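Local coordinates for protein leucine aminopeptidase (Fimbriiglobus ruber, PDB 7D1B) that binds zinc and, as a glutaminyl cyclase of the M28 peptidase family, probably converts the N-terminal glutamine of peptides into pyroglutamate, at residues Ser129-Ala137 / Phe150-Ala160; Phe277-His287 / Asp299-Trp308. All coordinates share one frame; numbering follows the deposited sequence. Where two conformers were deposited one is given.

Contact 1. Residues Ser129-Ala137 / Phe150-Ala160; sequences SHYDTRPAA and FASANDGTAGA. With ZN (zinc ion), chain B.
His130 meets Asp155 ring edge to carboxylate, the two planes turned 72° against each other. The imidazole donates from NE2 to Asp155 OD1 over 2.7 Å in a nearly straight bond (N-H...O 162°); OD1 is met on its anti side and somewhat out of the carboxylate plane. The other oxygen, OD2, binds the zinc ion at 2.0 Å, and Glu188, His309 and a water complete the metal's shell. Asp155 can serve both partners because its CG lies anti to the backbone N (chi1 -176°), carrying the carboxylate to the metal and the imidazole together. On the far edge of the same ring, ND1 donates to Asp132 OD1 at 2.8 Å; both bonds lie close to the ring plane and fix the rotation of the imidazole, although Asp132 OD1 is met from above its carboxylate plane. Gly156 lies against one face, its CA 3.4 Å from His130 CD2; a beta carbon on that residue would run into NE2. With an alanine here in place of His130, Asp155 OD1 would probably be left without its donor and the metal-bound carboxylate set freer to turn.

Farther along, Phe150 is wedged under the loop that leaves strand 123-130. Ala137 covers one face of its ring, with CB 3.8 Å from Phe150 CD1, while Arg134 O meets the edge at CD2, 3.5 Å away. The guanidinium of Arg134 leads off to a salt bridge with the zinc ligand Glu188. Between these two ends, the methyl CG2 of Thr133 rests on Ser152 CB at 3.7 Å, and Thr133 OG1 hydrogen-bonds to the backbone N of Arg67.

The chemistry is that of a second shell: running from Asp132 through His130 to Asp155, a chain of hydrogen bonds orients a zinc ligand and may tune how strongly it donates to the metal.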
# COMPACT_ATOMS: atom_id res chain seq x y z
N SER A 129 -1.51 -0.61 -1.59
CA SER A 129 -1.67 -0.06 -0.24
C SER A 129 -3.15 -0.19 0.08
O SER A 129 -3.97 -0.13 -0.83
CB SER A 129 -1.29 1.42 -0.25
OG SER A 129 -1.45 2.01 1.02
N HIS A 130 -3.49 -0.29 1.37
CA HIS A 130 -4.89 -0.06 1.71
C HIS A 130 -5.15 1.45 1.76
O HIS A 130 -4.21 2.25 1.81
CB HIS A 130 -5.34 -0.80 2.98
CG HIS A 130 -5.04 -0.10 4.28
ND1 HIS A 130 -6.03 0.44 5.07
CD2 HIS A 130 -3.88 0.06 4.97
CE1 HIS A 130 -5.49 0.92 6.18
NE2 HIS A 130 -4.19 0.71 6.14
N TYR A 131 -6.42 1.84 1.70
CA TYR A 131 -6.74 3.25 1.82
C TYR A 131 -7.98 3.52 2.67
O TYR A 131 -8.31 4.69 2.88
CB TYR A 131 -6.79 3.98 0.47
CG TYR A 131 -7.99 3.75 -0.45
CD1 TYR A 131 -8.68 2.54 -0.50
CD2 TYR A 131 -8.39 4.75 -1.30
CE1 TYR A 131 -9.76 2.36 -1.38
CE2 TYR A 131 -9.45 4.59 -2.17
CZ TYR A 131 -10.14 3.39 -2.21
OH TYR A 131 -11.20 3.27 -3.08
N ASP A 132 -8.65 2.50 3.19
CA ASP A 132 -9.61 2.73 4.26
C ASP A 132 -8.85 3.05 5.54
O ASP A 132 -7.71 2.65 5.72
CB ASP A 132 -10.52 1.52 4.46
CG ASP A 132 -9.76 0.30 4.96
OD1 ASP A 132 -8.72 -0.08 4.36
OD2 ASP A 132 -10.22 -0.31 5.95
N THR A 133 -9.49 3.79 6.44
CA THR A 133 -8.88 4.04 7.74
C THR A 133 -9.64 3.29 8.82
O THR A 133 -10.88 3.17 8.77
CB THR A 133 -8.74 5.54 8.06
OG1 THR A 133 -10.03 6.17 8.09
CG2 THR A 133 -7.85 6.23 7.03
N ARG A 134 -8.91 2.79 9.80
CA ARG A 134 -9.52 2.02 10.87
C ARG A 134 -10.51 2.90 11.64
O ARG A 134 -10.24 4.08 11.87
CB ARG A 134 -8.43 1.56 11.82
CG ARG A 134 -8.83 0.42 12.73
CD ARG A 134 -7.66 0.02 13.62
NE ARG A 134 -8.04 -1.04 14.54
CZ ARG A 134 -7.84 -2.34 14.36
NH1 ARG A 134 -8.30 -3.19 15.28
NH2 ARG A 134 -7.23 -2.80 13.27
N PRO A 135 -11.66 2.35 12.05
CA PRO A 135 -12.66 3.22 12.71
C PRO A 135 -12.18 3.85 13.99
O PRO A 135 -12.65 4.94 14.34
CB PRO A 135 -13.86 2.28 12.92
CG PRO A 135 -13.74 1.30 11.76
CD PRO A 135 -12.24 1.05 11.66
N ALA A 136 -11.25 3.22 14.71
CA ALA A 136 -10.79 3.75 15.98
C ALA A 136 -9.32 3.42 16.16
O ALA A 136 -8.82 2.43 15.61
CB ALA A 136 -11.58 3.17 17.17
N ALA A 137 -8.65 4.25 16.95
CA ALA A 137 -7.24 4.04 17.32
C ALA A 137 -7.22 3.03 18.47
O ALA A 137 -7.08 3.37 19.64
CB ALA A 137 -6.61 5.37 17.72
N PHE A 150 -9.45 9.05 13.90
CA PHE A 150 -8.14 8.43 13.74
C PHE A 150 -7.62 8.74 12.33
O PHE A 150 -8.20 8.27 11.34
CB PHE A 150 -8.25 6.92 14.01
CG PHE A 150 -7.00 6.15 13.68
CD1 PHE A 150 -5.76 6.51 14.23
CD2 PHE A 150 -7.05 5.07 12.83
CE1 PHE A 150 -4.60 5.78 13.92
CE2 PHE A 150 -5.90 4.33 12.52
CZ PHE A 150 -4.67 4.70 13.06
N ALA A 151 -6.53 9.51 12.25
CA ALA A 151 -6.03 10.00 10.97
C ALA A 151 -5.25 8.95 10.20
O ALA A 151 -5.16 9.04 8.97
CB ALA A 151 -5.12 11.21 11.19
N SER A 152 -4.64 7.99 10.88
CA SER A 152 -4.00 6.87 10.19
C SER A 152 -2.94 7.32 9.17
O SER A 152 -2.86 6.77 8.08
CB SER A 152 -5.08 6.00 9.51
OG SER A 152 -4.61 4.72 9.18
N ALA A 153 -2.13 8.33 9.51
CA ALA A 153 -1.26 8.94 8.50
C ALA A 153 -0.27 7.95 7.88
O ALA A 153 -0.05 7.98 6.67
CB ALA A 153 -0.49 10.11 9.09
N ASN A 154 0.35 7.11 8.70
CA ASN A 154 1.36 6.17 8.22
C ASN A 154 0.77 4.81 7.88
O ASN A 154 1.52 3.85 7.67
CB ASN A 154 2.44 6.01 9.29
CG ASN A 154 3.73 5.37 8.77
OD1 ASN A 154 4.12 5.57 7.61
ND2 ASN A 154 4.40 4.62 9.63
N ASP A 155 -0.55 4.69 7.82
CA ASP A 155 -1.22 3.40 7.79
C ASP A 155 -2.25 3.48 6.68
O ASP A 155 -3.36 3.98 6.86
CB ASP A 155 -1.79 3.17 9.18
CG ASP A 155 -2.44 1.82 9.37
OD1 ASP A 155 -2.66 1.08 8.38
OD2 ASP A 155 -2.76 1.49 10.55
N GLY A 156 -1.86 3.02 5.49
CA GLY A 156 -2.64 3.20 4.28
C GLY A 156 -2.42 4.56 3.64
O GLY A 156 -2.02 4.65 2.48
N THR A 157 -2.65 5.63 4.42
CA THR A 157 -2.65 6.97 3.86
C THR A 157 -1.32 7.26 3.17
O THR A 157 -1.29 7.79 2.06
CB THR A 157 -2.90 8.00 4.97
OG1 THR A 157 -4.01 7.58 5.76
CG2 THR A 157 -3.20 9.35 4.36
N ALA A 158 -0.21 6.94 3.84
CA ALA A 158 1.09 7.28 3.27
C ALA A 158 1.36 6.52 1.98
O ALA A 158 2.05 7.05 1.10
CB ALA A 158 2.21 7.05 4.28
N GLY A 159 0.84 5.29 1.85
CA GLY A 159 0.99 4.58 0.59
C GLY A 159 0.23 5.25 -0.53
O GLY A 159 0.74 5.41 -1.64
N ALA A 160 -1.03 5.64 -0.26
CA ALA A 160 -1.78 6.40 -1.25
C ALA A 160 -1.06 7.68 -1.63
O ALA A 160 -0.99 8.05 -2.82
CB ALA A 160 -3.19 6.69 -0.73
ZN ZN B . -3.74 -0.20 10.74
O HOH W 1 0.38 2.53 3.16
O HOH W 2 -6.23 7.01 3.22
O HOH W 3 -5.68 4.42 4.95
O HOH W 4 -10.30 6.56 10.82
O HOH W 5 -6.16 2.48 9.15
O HOH W 6 -11.83 7.51 12.98
O HOH W 7 -2.22 -1.63 10.49

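Contact 2. Residues Phe277-His287 / Asp299-Trp308; sequences FDRATDVLDDH and DVIDFDYKHW
Arg279 NH2 is shared between two backbone carbonyls, at 2.7 Å from Phe303 O and 2.9 Å from Tyr305 O. The second bond is nearly straight (172°) and lies in the guanidinium plane, although the nitrogen stands above the plane of the Tyr305 carbonyl. A bend in the arginine chain (chi3 -106°) turns the guanidinium into this turn-rich segment, where Trp308 CE3, on the six-membered ring, lies over one face of the guanidinium, 3.5 Å from Arg279 CZ, with the planes inclined by 37°.

The aliphatic part of the same arginine does separate work. Its CD sits almost exactly over the Phe303 ring, 3.9 Å from the centroid, while Val283 CG1 covers the opposite face and Ala280 CB touches the edge. The Phe303 ring is thus sandwiched between Arg279 and Val283, and the CB of Phe303 rests on the face of the Phe277 ring.

The two carboxylate oxygens of Asp304 each accept from one of two successive backbone amides of the opposing loop: OD2 from Asp278 N at 2.9 Å and OD1 from Arg279 N, also at 2.9 Å, each using its syn lone pair. Asp302 OD1 in turn accepts from Asp304 N, an Asx turn that steadies the residue that bears this carboxylate, while Asp302 OD2 hydrogen-bonds to Arg241 N and His237 NE2.

At the other end, Asp299 lays its CB over the face of the His287 ring, whose NE2 bonds to Glu245. There, too, Asp285 OD2 approaches Asp299 OD2 to 2.6 Å. Two carboxyl oxygens so near each other are consistent with the carboxylic-acid hydrogen-bond network held to confer glutaminyl cyclase activity on M28 enzymes.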
# COMPACT_ATOMS: atom_id res chain seq x y z
N PHE A 277 10.18 -8.30 13.39
CA PHE A 277 9.93 -7.10 14.18
C PHE A 277 9.72 -7.51 15.63
O PHE A 277 9.42 -8.67 15.92
CB PHE A 277 8.67 -6.38 13.67
CG PHE A 277 8.75 -6.09 12.20
CD1 PHE A 277 9.49 -5.01 11.73
CD2 PHE A 277 8.17 -6.94 11.27
CE1 PHE A 277 9.64 -4.78 10.39
CE2 PHE A 277 8.29 -6.69 9.92
CZ PHE A 277 9.04 -5.61 9.48
N ASP A 278 9.86 -6.55 16.55
CA ASP A 278 9.53 -6.85 17.94
C ASP A 278 8.06 -7.25 18.07
O ASP A 278 7.73 -8.14 18.86
CB ASP A 278 9.81 -5.64 18.83
CG ASP A 278 11.29 -5.38 19.01
OD1 ASP A 278 12.10 -6.29 18.74
OD2 ASP A 278 11.62 -4.26 19.45
N ARG A 279 7.18 -6.59 17.32
CA ARG A 279 5.75 -6.83 17.48
C ARG A 279 5.34 -8.19 16.91
O ARG A 279 4.39 -8.81 17.42
CB ARG A 279 4.99 -5.67 16.82
CG ARG A 279 3.57 -5.39 17.26
CD ARG A 279 3.13 -4.01 16.71
NE ARG A 279 3.09 -2.96 17.73
CZ ARG A 279 3.41 -1.68 17.55
NH1 ARG A 279 3.28 -0.83 18.56
NH2 ARG A 279 3.88 -1.24 16.39
N ALA A 280 6.05 -8.68 15.90
CA ALA A 280 5.71 -9.94 15.25
C ALA A 280 6.79 -10.29 14.25
O ALA A 280 7.40 -9.40 13.64
CB ALA A 280 4.37 -9.85 14.52
N THR A 281 6.99 -11.59 14.06
CA THR A 281 7.93 -12.10 13.08
C THR A 281 7.26 -12.19 11.71
O THR A 281 7.89 -11.89 10.69
CB THR A 281 8.45 -13.46 13.58
OG1 THR A 281 9.07 -13.31 14.88
CG2 THR A 281 9.47 -14.05 12.65
N ASP A 282 5.98 -12.60 11.69
CA ASP A 282 5.16 -12.75 10.50
C ASP A 282 3.95 -11.85 10.65
O ASP A 282 3.35 -11.78 11.73
CB ASP A 282 4.70 -14.20 10.35
CG ASP A 282 5.83 -15.16 9.97
OD1 ASP A 282 7.00 -14.72 9.83
OD2 ASP A 282 5.55 -16.35 9.81
N VAL A 283 3.59 -11.15 9.58
CA VAL A 283 2.58 -10.10 9.63
C VAL A 283 1.51 -10.42 8.61
O VAL A 283 1.78 -10.44 7.41
CB VAL A 283 3.19 -8.71 9.36
CG1 VAL A 283 2.11 -7.63 9.52
CG2 VAL A 283 4.38 -8.43 10.29
N LEU A 284 0.29 -10.68 9.07
CA LEU A 284 -0.84 -10.78 8.16
C LEU A 284 -1.14 -9.39 7.60
O LEU A 284 -1.21 -8.41 8.35
CB LEU A 284 -2.06 -11.31 8.90
CG LEU A 284 -1.92 -12.75 9.41
CD1 LEU A 284 -3.12 -13.09 10.27
CD2 LEU A 284 -1.77 -13.71 8.24
N ASP A 285 -1.33 -9.30 6.29
CA ASP A 285 -1.55 -8.01 5.67
C ASP A 285 -2.18 -8.26 4.30
O ASP A 285 -2.51 -9.40 3.93
CB ASP A 285 -0.24 -7.22 5.61
CG ASP A 285 -0.43 -5.73 5.70
OD1 ASP A 285 -1.54 -5.23 5.48
OD2 ASP A 285 0.59 -5.03 5.98
N ASP A 286 -2.37 -7.18 3.53
CA ASP A 286 -3.01 -7.28 2.23
C ASP A 286 -2.22 -8.12 1.23
O ASP A 286 -2.78 -8.48 0.19
CB ASP A 286 -3.26 -5.88 1.67
CG ASP A 286 -4.50 -5.22 2.25
OD1 ASP A 286 -5.56 -5.88 2.37
OD2 ASP A 286 -4.43 -4.00 2.53
N HIS A 287 -0.93 -8.41 1.49
CA HIS A 287 -0.15 -9.21 0.55
C HIS A 287 -0.45 -10.70 0.65
O HIS A 287 -0.08 -11.46 -0.25
CB HIS A 287 1.34 -8.96 0.74
CG HIS A 287 1.86 -9.40 2.06
ND1 HIS A 287 1.20 -9.15 3.26
CD2 HIS A 287 2.99 -10.08 2.38
CE1 HIS A 287 1.92 -9.65 4.25
NE2 HIS A 287 3.01 -10.21 3.75
N ASP A 299 5.53 -7.35 1.65
CA ASP A 299 5.08 -6.26 2.51
C ASP A 299 6.29 -5.43 2.91
O ASP A 299 7.20 -5.94 3.57
CB ASP A 299 4.37 -6.84 3.73
CG ASP A 299 3.50 -5.84 4.46
OD1 ASP A 299 3.44 -4.65 4.09
OD2 ASP A 299 2.84 -6.31 5.43
N VAL A 300 6.31 -4.18 2.49
CA VAL A 300 7.33 -3.20 2.85
C VAL A 300 6.75 -2.45 4.04
O VAL A 300 5.84 -1.62 3.89
CB VAL A 300 7.67 -2.30 1.66
CG1 VAL A 300 8.55 -1.14 2.11
CG2 VAL A 300 8.37 -3.12 0.60
N ILE A 301 7.24 -2.79 5.24
CA ILE A 301 6.58 -2.46 6.50
C ILE A 301 7.63 -2.38 7.60
O ILE A 301 8.59 -3.14 7.62
CB ILE A 301 5.50 -3.53 6.83
CG1 ILE A 301 4.76 -3.23 8.14
CG2 ILE A 301 6.10 -4.96 6.85
CD1 ILE A 301 3.49 -4.06 8.32
N ASP A 302 7.39 -1.48 8.56
CA ASP A 302 8.06 -1.53 9.85
C ASP A 302 6.96 -1.70 10.89
O ASP A 302 6.31 -0.73 11.30
CB ASP A 302 8.88 -0.27 10.12
CG ASP A 302 9.51 -0.27 11.50
OD1 ASP A 302 9.35 -1.26 12.26
OD2 ASP A 302 10.18 0.76 11.80
N PHE A 303 6.74 -2.95 11.32
CA PHE A 303 5.61 -3.21 12.19
C PHE A 303 5.85 -2.71 13.60
O PHE A 303 4.94 -2.77 14.42
CB PHE A 303 5.28 -4.71 12.15
CG PHE A 303 3.89 -5.08 12.64
CD1 PHE A 303 2.78 -4.24 12.50
CD2 PHE A 303 3.70 -6.31 13.26
CE1 PHE A 303 1.52 -4.63 12.96
CE2 PHE A 303 2.44 -6.69 13.73
CZ PHE A 303 1.36 -5.85 13.57
N ASP A 304 7.05 -2.21 13.90
CA ASP A 304 7.31 -1.58 15.19
C ASP A 304 7.03 -0.08 15.20
O ASP A 304 7.33 0.59 16.20
CB ASP A 304 8.74 -1.88 15.65
CG ASP A 304 8.95 -3.35 15.93
OD1 ASP A 304 8.02 -3.99 16.48
OD2 ASP A 304 10.03 -3.87 15.58
N TYR A 305 6.42 0.46 14.15
CA TYR A 305 6.02 1.86 14.14
C TYR A 305 5.38 2.24 15.47
O TYR A 305 4.39 1.62 15.89
CB TYR A 305 5.02 2.07 13.02
CG TYR A 305 4.42 3.46 12.94
CD1 TYR A 305 5.23 4.60 13.01
CD2 TYR A 305 3.05 3.63 12.77
CE1 TYR A 305 4.67 5.87 12.90
CE2 TYR A 305 2.49 4.89 12.66
CZ TYR A 305 3.30 6.01 12.72
OH TYR A 305 2.78 7.27 12.57
N LYS A 306 5.92 3.27 16.11
CA LYS A 306 5.54 3.54 17.49
C LYS A 306 4.16 4.15 17.63
O LYS A 306 3.60 4.12 18.73
CB LYS A 306 6.58 4.40 18.21
CG LYS A 306 6.68 5.81 17.72
CD LYS A 306 7.75 6.57 18.48
CE LYS A 306 9.13 6.01 18.20
NZ LYS A 306 10.20 6.90 18.73
N HIS A 307 3.59 4.73 16.57
CA HIS A 307 2.28 5.35 16.65
C HIS A 307 1.18 4.49 16.05
O HIS A 307 0.08 4.98 15.78
CB HIS A 307 2.32 6.76 16.07
CG HIS A 307 3.32 7.61 16.75
ND1 HIS A 307 3.09 8.16 17.99
CD2 HIS A 307 4.60 7.91 16.43
CE1 HIS A 307 4.17 8.82 18.38
NE2 HIS A 307 5.10 8.68 17.45
N TRP A 308 1.46 3.20 15.86
CA TRP A 308 0.51 2.27 15.26
C TRP A 308 -0.81 2.25 16.04
O TRP A 308 -0.83 1.95 17.24
CB TRP A 308 1.14 0.90 15.27
CG TRP A 308 0.29 -0.19 14.69
CD1 TRP A 308 -0.18 -0.27 13.41
CD2 TRP A 308 -0.16 -1.36 15.36
NE1 TRP A 308 -0.89 -1.44 13.25
CE2 TRP A 308 -0.89 -2.13 14.43
CE3 TRP A 308 -0.01 -1.85 16.67
CZ2 TRP A 308 -1.49 -3.35 14.77
CZ3 TRP A 308 -0.61 -3.06 17.00
CH2 TRP A 308 -1.33 -3.80 16.05

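Contact 1 closes before contact 2 opens along the chain, yet their centres lie about 14 Å apart and their side chains meet. Both draw on one mixed sheet: contact 1 leaves strand 123-130 and returns on helix 153-167, whereas contact 2 joins the loop before helix 287-292 to the chain running on from strand 297-300, one of the two edge strands, with strand 225-232 between 123-130 and 297-300. His130 CB packs 3.4 Å from Asp286 OD2, Asn154 against the Tyr305 ring, and Trp308 beside the zinc ligand Asp155. Since His309, another ligand of the zinc, directly follows contact 2, the pair illustrates how loops beyond the ends of parallel strands of one sheet combine to build and wall one zinc site.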